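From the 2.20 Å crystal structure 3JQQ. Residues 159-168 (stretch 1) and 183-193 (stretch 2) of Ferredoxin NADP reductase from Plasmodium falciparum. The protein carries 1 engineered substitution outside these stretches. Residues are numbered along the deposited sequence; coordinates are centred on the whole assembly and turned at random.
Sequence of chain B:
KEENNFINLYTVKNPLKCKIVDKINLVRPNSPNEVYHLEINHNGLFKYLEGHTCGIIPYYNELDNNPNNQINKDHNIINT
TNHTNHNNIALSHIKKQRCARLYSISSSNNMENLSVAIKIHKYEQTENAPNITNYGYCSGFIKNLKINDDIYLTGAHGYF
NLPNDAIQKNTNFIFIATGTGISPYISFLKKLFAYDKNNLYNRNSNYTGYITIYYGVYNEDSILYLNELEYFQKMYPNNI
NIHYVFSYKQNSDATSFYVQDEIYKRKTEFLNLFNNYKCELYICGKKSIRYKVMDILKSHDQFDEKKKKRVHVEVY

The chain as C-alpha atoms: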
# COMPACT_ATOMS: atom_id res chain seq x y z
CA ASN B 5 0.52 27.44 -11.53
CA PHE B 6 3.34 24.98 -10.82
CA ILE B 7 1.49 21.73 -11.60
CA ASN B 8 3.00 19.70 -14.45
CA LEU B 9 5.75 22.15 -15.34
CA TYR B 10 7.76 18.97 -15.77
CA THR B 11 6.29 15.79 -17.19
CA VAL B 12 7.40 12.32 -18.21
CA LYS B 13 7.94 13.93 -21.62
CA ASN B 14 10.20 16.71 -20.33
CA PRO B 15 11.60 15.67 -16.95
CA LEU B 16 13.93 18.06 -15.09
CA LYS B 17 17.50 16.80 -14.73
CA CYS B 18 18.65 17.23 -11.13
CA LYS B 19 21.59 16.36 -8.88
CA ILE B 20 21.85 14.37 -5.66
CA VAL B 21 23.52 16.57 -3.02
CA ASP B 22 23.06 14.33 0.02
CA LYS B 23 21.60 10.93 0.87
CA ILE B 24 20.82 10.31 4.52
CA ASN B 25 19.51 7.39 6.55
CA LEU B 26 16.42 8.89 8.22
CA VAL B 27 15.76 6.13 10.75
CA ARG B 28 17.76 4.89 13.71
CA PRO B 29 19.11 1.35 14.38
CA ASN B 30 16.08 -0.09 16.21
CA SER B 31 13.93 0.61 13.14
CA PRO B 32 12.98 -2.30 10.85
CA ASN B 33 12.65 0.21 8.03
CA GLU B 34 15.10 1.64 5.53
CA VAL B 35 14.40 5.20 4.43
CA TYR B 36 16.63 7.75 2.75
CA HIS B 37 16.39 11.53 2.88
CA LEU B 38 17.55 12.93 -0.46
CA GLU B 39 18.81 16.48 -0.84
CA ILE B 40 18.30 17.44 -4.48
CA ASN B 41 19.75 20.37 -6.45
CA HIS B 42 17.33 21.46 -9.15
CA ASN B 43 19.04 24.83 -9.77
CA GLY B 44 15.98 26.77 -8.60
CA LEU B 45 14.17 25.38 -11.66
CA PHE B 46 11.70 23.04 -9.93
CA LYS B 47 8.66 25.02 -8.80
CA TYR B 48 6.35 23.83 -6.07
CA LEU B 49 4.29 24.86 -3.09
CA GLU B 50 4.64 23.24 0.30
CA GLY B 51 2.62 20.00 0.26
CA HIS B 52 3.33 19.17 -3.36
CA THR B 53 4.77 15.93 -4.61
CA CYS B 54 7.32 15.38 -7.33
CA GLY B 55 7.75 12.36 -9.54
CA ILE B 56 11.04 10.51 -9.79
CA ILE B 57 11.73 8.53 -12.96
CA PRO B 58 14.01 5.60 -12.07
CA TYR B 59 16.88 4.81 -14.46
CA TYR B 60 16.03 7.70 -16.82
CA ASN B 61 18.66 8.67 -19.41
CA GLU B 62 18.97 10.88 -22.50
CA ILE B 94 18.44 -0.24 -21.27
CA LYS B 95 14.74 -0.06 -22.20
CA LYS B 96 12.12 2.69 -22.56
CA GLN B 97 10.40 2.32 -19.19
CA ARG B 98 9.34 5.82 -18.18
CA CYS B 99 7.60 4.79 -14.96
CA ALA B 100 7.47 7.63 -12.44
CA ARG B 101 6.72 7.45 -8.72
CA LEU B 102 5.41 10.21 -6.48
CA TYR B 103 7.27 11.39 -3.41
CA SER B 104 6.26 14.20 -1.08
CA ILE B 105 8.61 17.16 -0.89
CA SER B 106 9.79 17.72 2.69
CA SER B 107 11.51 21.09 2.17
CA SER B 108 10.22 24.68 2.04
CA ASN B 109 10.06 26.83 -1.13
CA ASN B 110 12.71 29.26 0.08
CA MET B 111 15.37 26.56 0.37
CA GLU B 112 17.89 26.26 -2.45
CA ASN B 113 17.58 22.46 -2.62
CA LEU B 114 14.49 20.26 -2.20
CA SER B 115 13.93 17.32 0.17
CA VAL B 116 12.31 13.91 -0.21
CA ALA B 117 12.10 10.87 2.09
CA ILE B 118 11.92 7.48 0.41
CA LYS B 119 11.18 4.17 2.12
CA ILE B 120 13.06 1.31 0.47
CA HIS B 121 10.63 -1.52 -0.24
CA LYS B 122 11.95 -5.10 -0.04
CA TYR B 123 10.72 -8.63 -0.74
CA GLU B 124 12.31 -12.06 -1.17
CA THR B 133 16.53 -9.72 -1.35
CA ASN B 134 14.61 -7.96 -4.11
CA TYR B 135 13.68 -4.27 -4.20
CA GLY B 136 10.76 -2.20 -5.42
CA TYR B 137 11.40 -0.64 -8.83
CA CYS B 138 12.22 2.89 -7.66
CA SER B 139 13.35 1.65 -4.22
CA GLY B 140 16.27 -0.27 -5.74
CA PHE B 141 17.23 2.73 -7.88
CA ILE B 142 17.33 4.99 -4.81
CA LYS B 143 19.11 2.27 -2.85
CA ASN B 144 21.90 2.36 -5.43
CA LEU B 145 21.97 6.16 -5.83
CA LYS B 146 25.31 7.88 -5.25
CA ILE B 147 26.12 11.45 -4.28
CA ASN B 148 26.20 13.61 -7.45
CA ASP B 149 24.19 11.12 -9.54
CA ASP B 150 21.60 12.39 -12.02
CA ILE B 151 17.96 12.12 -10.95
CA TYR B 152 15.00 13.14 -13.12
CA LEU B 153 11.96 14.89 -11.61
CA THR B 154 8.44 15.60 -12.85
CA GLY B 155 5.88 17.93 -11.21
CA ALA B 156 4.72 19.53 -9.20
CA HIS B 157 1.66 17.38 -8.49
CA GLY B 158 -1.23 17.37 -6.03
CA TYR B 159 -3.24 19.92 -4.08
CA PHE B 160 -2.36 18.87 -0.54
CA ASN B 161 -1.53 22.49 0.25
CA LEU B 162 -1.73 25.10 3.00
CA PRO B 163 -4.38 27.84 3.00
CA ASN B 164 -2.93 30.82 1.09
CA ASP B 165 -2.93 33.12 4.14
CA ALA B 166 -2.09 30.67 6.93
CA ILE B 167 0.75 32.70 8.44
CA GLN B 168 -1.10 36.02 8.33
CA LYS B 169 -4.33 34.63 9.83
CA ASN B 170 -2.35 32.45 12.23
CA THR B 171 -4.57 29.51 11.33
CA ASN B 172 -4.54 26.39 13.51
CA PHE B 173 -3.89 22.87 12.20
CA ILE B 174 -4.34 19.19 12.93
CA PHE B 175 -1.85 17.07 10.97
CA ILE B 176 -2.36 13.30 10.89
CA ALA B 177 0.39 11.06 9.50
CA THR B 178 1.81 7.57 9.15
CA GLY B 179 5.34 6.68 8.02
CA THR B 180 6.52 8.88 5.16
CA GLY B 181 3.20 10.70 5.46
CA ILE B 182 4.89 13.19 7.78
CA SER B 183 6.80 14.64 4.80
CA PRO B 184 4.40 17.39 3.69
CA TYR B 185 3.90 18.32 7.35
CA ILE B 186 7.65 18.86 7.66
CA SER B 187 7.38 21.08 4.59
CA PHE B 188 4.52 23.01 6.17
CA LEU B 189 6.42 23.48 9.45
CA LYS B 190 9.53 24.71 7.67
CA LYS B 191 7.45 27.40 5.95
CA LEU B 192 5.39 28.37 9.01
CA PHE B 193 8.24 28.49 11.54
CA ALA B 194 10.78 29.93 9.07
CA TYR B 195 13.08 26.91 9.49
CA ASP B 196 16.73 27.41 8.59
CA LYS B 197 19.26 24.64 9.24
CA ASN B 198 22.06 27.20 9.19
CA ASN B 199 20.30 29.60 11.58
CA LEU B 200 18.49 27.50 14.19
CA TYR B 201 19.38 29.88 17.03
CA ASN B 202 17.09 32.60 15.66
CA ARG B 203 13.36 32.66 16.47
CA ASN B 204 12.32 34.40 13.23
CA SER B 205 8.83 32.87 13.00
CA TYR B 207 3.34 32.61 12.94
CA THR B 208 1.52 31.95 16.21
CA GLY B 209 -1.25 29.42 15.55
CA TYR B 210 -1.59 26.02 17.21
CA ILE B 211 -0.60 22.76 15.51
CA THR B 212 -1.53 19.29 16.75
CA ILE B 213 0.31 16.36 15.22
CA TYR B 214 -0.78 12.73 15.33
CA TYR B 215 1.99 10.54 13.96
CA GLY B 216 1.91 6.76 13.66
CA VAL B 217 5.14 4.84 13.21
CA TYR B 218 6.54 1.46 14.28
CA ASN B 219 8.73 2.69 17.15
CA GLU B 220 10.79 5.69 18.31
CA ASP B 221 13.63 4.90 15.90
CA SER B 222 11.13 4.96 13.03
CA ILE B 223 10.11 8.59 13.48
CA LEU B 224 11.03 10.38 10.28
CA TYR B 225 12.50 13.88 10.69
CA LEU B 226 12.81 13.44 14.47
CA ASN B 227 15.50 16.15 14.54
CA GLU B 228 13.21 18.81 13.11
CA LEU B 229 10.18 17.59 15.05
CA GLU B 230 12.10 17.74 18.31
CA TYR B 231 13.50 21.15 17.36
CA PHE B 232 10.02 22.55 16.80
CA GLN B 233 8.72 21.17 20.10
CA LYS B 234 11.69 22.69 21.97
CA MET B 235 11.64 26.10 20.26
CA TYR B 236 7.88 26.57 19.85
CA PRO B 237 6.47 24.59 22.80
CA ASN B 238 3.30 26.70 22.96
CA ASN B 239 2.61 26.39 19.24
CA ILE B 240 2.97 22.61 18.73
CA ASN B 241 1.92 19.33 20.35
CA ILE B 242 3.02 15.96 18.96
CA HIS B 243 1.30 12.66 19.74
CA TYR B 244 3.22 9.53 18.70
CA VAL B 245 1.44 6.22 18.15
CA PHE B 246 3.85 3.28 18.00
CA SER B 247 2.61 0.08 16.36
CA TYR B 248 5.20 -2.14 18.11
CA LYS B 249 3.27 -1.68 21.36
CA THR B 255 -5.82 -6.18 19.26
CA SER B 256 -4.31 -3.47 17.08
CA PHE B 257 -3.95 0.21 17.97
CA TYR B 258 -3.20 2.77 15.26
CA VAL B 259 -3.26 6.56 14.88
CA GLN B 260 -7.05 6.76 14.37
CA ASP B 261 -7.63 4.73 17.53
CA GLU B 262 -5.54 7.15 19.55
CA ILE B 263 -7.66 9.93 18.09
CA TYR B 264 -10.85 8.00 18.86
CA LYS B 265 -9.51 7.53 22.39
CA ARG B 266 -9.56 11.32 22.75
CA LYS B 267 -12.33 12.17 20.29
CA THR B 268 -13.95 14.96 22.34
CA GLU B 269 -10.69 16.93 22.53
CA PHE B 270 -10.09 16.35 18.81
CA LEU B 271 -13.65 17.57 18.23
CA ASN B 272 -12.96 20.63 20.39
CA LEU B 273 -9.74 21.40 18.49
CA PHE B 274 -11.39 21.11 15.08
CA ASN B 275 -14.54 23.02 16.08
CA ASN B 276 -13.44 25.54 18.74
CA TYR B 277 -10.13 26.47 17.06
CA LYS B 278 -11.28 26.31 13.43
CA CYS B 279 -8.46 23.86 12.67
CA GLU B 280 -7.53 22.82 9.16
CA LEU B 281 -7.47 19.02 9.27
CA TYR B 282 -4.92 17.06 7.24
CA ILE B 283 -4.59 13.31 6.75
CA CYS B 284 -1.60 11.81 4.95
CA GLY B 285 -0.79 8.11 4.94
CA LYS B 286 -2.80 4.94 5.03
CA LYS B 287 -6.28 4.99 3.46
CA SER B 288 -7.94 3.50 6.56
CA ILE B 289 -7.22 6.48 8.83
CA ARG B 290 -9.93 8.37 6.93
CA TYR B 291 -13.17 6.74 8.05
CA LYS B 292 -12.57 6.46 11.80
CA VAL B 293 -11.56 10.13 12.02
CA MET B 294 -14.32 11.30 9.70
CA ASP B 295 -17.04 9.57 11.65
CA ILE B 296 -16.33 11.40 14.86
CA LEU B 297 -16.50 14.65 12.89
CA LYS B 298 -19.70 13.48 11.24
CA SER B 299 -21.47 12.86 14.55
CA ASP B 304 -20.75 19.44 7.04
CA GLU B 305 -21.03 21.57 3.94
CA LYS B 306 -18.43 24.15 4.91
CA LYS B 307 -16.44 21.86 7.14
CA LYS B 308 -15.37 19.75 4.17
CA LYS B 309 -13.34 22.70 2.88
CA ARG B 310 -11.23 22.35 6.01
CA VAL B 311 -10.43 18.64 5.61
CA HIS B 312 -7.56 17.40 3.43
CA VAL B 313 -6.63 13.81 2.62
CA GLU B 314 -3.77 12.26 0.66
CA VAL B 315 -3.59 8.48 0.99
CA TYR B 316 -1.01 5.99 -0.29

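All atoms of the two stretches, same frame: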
# COMPACT_ATOMS: atom_id res chain seq x y z
N TYR B 159 -2.63 18.71 -4.59
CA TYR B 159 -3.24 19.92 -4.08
C TYR B 159 -3.33 19.85 -2.56
O TYR B 159 -4.18 20.48 -1.94
CB TYR B 159 -4.63 20.12 -4.70
CG TYR B 159 -4.65 20.05 -6.21
CD1 TYR B 159 -4.90 18.85 -6.87
CD2 TYR B 159 -4.40 21.18 -6.99
CE1 TYR B 159 -4.91 18.77 -8.24
CE2 TYR B 159 -4.41 21.11 -8.37
CZ TYR B 159 -4.67 19.90 -8.99
OH TYR B 159 -4.68 19.82 -10.37
N PHE B 160 -2.43 19.05 -1.98
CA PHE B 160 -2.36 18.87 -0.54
C PHE B 160 -1.62 20.06 0.07
O PHE B 160 -0.55 19.90 0.64
CB PHE B 160 -1.63 17.56 -0.24
CG PHE B 160 -1.87 17.02 1.14
CD1 PHE B 160 -3.15 16.71 1.57
CD2 PHE B 160 -0.82 16.79 2.00
CE1 PHE B 160 -3.37 16.20 2.84
CE2 PHE B 160 -1.03 16.28 3.26
CZ PHE B 160 -2.30 15.98 3.69
N ASN B 161 -2.22 21.24 -0.06
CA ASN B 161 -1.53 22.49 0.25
C ASN B 161 -2.11 23.29 1.40
O ASN B 161 -3.27 23.11 1.78
CB ASN B 161 -1.48 23.37 -1.00
CG ASN B 161 -0.71 22.73 -2.14
OD1 ASN B 161 0.45 22.35 -1.98
ND2 ASN B 161 -1.35 22.62 -3.29
N LEU B 162 -1.29 24.19 1.95
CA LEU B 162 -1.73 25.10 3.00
C LEU B 162 -2.70 26.15 2.45
O LEU B 162 -2.65 26.47 1.26
CB LEU B 162 -0.54 25.82 3.63
CG LEU B 162 0.45 25.00 4.45
CD1 LEU B 162 1.54 25.91 5.00
CD2 LEU B 162 -0.26 24.26 5.57
N PRO B 163 -3.58 26.67 3.31
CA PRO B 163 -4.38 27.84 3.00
C PRO B 163 -3.46 29.02 2.66
O PRO B 163 -2.44 29.20 3.32
CB PRO B 163 -5.13 28.12 4.30
CG PRO B 163 -5.20 26.80 4.98
CD PRO B 163 -3.93 26.09 4.62
N ASN B 164 -3.83 29.79 1.64
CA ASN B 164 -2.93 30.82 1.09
C ASN B 164 -2.60 32.00 2.01
O ASN B 164 -1.83 32.88 1.63
CB ASN B 164 -3.44 31.32 -0.26
CG ASN B 164 -4.88 31.79 -0.22
OD1 ASN B 164 -5.73 31.18 0.43
ND2 ASN B 164 -5.17 32.89 -0.91
N ASP B 165 -3.18 32.03 3.20
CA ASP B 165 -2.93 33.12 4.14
C ASP B 165 -2.67 32.61 5.55
O ASP B 165 -2.86 33.33 6.53
CB ASP B 165 -4.11 34.09 4.15
CG ASP B 165 -5.43 33.39 4.41
OD1 ASP B 165 -5.41 32.21 4.82
OD2 ASP B 165 -6.49 34.02 4.21
N ALA B 166 -2.24 31.35 5.64
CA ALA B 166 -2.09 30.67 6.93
C ALA B 166 -1.27 31.46 7.95
O ALA B 166 -1.68 31.61 9.10
CB ALA B 166 -1.50 29.28 6.72
N ILE B 167 -0.10 31.93 7.54
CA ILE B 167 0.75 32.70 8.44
C ILE B 167 0.11 34.02 8.89
O ILE B 167 0.19 34.39 10.06
CB ILE B 167 2.12 33.01 7.80
CG1 ILE B 167 2.82 31.71 7.39
CG2 ILE B 167 2.99 33.80 8.76
CD1 ILE B 167 4.17 31.92 6.75
N GLN B 168 -0.47 34.77 7.96
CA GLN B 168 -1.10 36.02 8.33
C GLN B 168 -2.29 35.85 9.26
O GLN B 168 -2.42 36.59 10.19
CB GLN B 168 -1.44 36.91 7.14
CG GLN B 168 -2.67 36.51 6.35
CD GLN B 168 -3.64 37.68 6.04
OE1 GLN B 168 -3.76 38.63 6.83
NE2 GLN B 168 -4.33 37.61 4.91
N SER B 183 6.03 13.79 5.72
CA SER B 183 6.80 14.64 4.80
C SER B 183 6.20 16.02 4.51
O SER B 183 6.86 17.03 4.73
CB SER B 183 7.10 13.90 3.50
OG SER B 183 8.23 13.06 3.66
N PRO B 184 4.96 16.07 3.99
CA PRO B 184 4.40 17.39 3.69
C PRO B 184 4.18 18.24 4.94
O PRO B 184 4.12 19.46 4.85
CB PRO B 184 3.05 17.06 3.03
CG PRO B 184 2.70 15.70 3.54
CD PRO B 184 4.01 14.98 3.69
N TYR B 185 4.06 17.59 6.10
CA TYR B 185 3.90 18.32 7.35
C TYR B 185 5.22 18.96 7.77
O TYR B 185 5.23 20.04 8.36
CB TYR B 185 3.36 17.41 8.45
CG TYR B 185 2.03 16.77 8.12
CD1 TYR B 185 1.78 15.44 8.43
CD2 TYR B 185 1.03 17.50 7.48
CE1 TYR B 185 0.56 14.86 8.13
CE2 TYR B 185 -0.19 16.92 7.17
CZ TYR B 185 -0.42 15.60 7.50
OH TYR B 185 -1.63 15.02 7.19
N ILE B 186 6.32 18.29 7.45
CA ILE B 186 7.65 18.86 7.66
C ILE B 186 7.82 20.09 6.77
O ILE B 186 8.36 21.11 7.19
CB ILE B 186 8.76 17.84 7.35
CG1 ILE B 186 8.63 16.61 8.26
CG2 ILE B 186 10.14 18.48 7.49
CD1 ILE B 186 8.53 16.94 9.74
N SER B 187 7.34 19.97 5.53
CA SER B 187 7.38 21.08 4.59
C SER B 187 6.58 22.26 5.13
O SER B 187 7.07 23.40 5.16
CB SER B 187 6.81 20.64 3.24
OG SER B 187 6.78 21.71 2.31
N PHE B 188 5.36 21.99 5.56
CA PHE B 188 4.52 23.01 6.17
C PHE B 188 5.23 23.71 7.33
O PHE B 188 5.27 24.94 7.39
CB PHE B 188 3.20 22.41 6.67
CG PHE B 188 2.32 21.87 5.58
CD1 PHE B 188 1.28 21.00 5.88
CD2 PHE B 188 2.53 22.22 4.26
CE1 PHE B 188 0.46 20.50 4.89
CE2 PHE B 188 1.72 21.71 3.25
CZ PHE B 188 0.68 20.86 3.57
N LEU B 189 5.79 22.92 8.25
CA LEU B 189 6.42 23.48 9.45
C LEU B 189 7.61 24.35 9.11
O LEU B 189 7.84 25.38 9.75
CB LEU B 189 6.84 22.35 10.40
CG LEU B 189 5.74 21.55 11.09
CD1 LEU B 189 6.34 20.37 11.86
CD2 LEU B 189 4.92 22.43 12.02
N LYS B 190 8.38 23.94 8.10
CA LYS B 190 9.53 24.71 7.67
C LYS B 190 9.11 26.07 7.12
O LYS B 190 9.81 27.06 7.31
CB LYS B 190 10.36 23.93 6.64
CG LYS B 190 11.17 22.79 7.25
CD LYS B 190 11.81 21.93 6.18
CE LYS B 190 12.69 20.85 6.79
NZ LYS B 190 13.23 19.93 5.75
N LYS B 191 7.97 26.12 6.44
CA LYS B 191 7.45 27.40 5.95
C LYS B 191 6.90 28.25 7.09
O LYS B 191 7.22 29.43 7.20
CB LYS B 191 6.37 27.20 4.89
CG LYS B 191 5.69 28.50 4.49
CD LYS B 191 4.57 28.28 3.49
CE LYS B 191 3.75 29.55 3.28
NZ LYS B 191 4.58 30.68 2.76
N LEU B 192 6.08 27.64 7.94
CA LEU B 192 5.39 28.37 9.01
C LEU B 192 6.36 28.92 10.06
O LEU B 192 6.23 30.07 10.49
CB LEU B 192 4.34 27.49 9.67
CG LEU B 192 3.22 26.92 8.79
CD1 LEU B 192 2.52 25.76 9.48
CD2 LEU B 192 2.23 28.00 8.40
N PHE B 193 7.32 28.10 10.47
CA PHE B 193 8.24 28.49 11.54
C PHE B 193 9.56 29.05 11.01
O PHE B 193 10.51 29.24 11.77
CB PHE B 193 8.51 27.31 12.47
CG PHE B 193 7.31 26.86 13.26
CD1 PHE B 193 6.63 27.75 14.08
CD2 PHE B 193 6.87 25.55 13.20
CE1 PHE B 193 5.52 27.34 14.80
CE2 PHE B 193 5.77 25.13 13.92
CZ PHE B 193 5.10 26.03 14.73

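The centre of this contact is the meeting of Leu 162 with Phe 188. Leu 162 lies in an extended part of the loop, and its CA-to-CB bond points toward the helix that runs from Ser 183 to Leu 192; Phe 188 points its own CA-to-CB bond toward the loop. The branched end of the leucine settles over one face of the ring. CD2 of Leu 162 is 3.5 Å from the centroid of the Phe 188 ring and only 12° off the ring normal, the geometry of a CH-pi interaction, while CG of Leu 162 lies 3.5 Å from CD2 of Phe 188. A flat aromatic face offers a broad apolar surface with electron density above it, and a leucine, whose two methyl groups diverge from one carbon, can lay one of them on that face while the other reaches further along the helix. CD1 of Leu 162 is still 3.9 Å from CD2 of Phe 188 and also 4.1 Å from CD2 of Leu 192, which stands one helical turn beyond Phe 188.

That four-residue spacing sets three of the contacting residues along one side of the helix; Tyr 185 and Lys 191 flank the series. Pro 184, Phe 188 and Leu 192 follow at successive turns, linked by the backbone hydrogen bonds from Phe 188 N to Pro 184 O and from Leu 192 N to Phe 188 O, each 2.9 Å. The first stretch runs alongside in the same order, so that Phe 160 lies near Pro 184, Leu 162 near Phe 188 and Ile 167 near Leu 192.

At the Pro 184 end, the CA-to-CB bond of Phe 160 points sideways, but the end of the side chain, with chi1 in t, comes nearer to the helix. Its edge meets the proline, with CE2 of Phe 160 3.8 Å from CG of Pro 184, a compact apolar ring that packs without a long side chain. Tyr 185 also reaches this edge: its OH is 3.7 Å from CZ of Phe 160, and its CE2 is 4.1 Å from CE2 of Phe 160. Both ring carbon and hydroxyl touch the phenylalanine, and the hydroxyl is hydrogen-bonded elsewhere in the structure. The carbonyl O of Phe 160 lies 3.3 Å from CZ of Phe 188, at the ring edge and near its plane.

At the other end, a type I turn from Pro 163 to Ala 166, closed by the bond from Ala 166 N to Pro 163 O (3.2 Å), brings the chain back against Leu 192. CD2 of Leu 192 is 3.9 Å from CG1 of Ile 167 and 4.3 Å from CB of Ala 166. The small methyl of alanine adds a light touch, whereas the longer isoleucine covers more of the helix.

At the exposed edge lies Lys 191; no hydrogen bond crosses between the stretches. Lys 191 lays a methylene near the leucine, CD 4.1 Å from CD1 of Leu 162; CD1 of Ile 167 lies 4.0 Å from O of Lys 191 and 4.2 Å from its NZ, both van der Waals approaches. A lysine suits such a border because its methylenes can pack against apolar neighbours while its charged end remains near solvent.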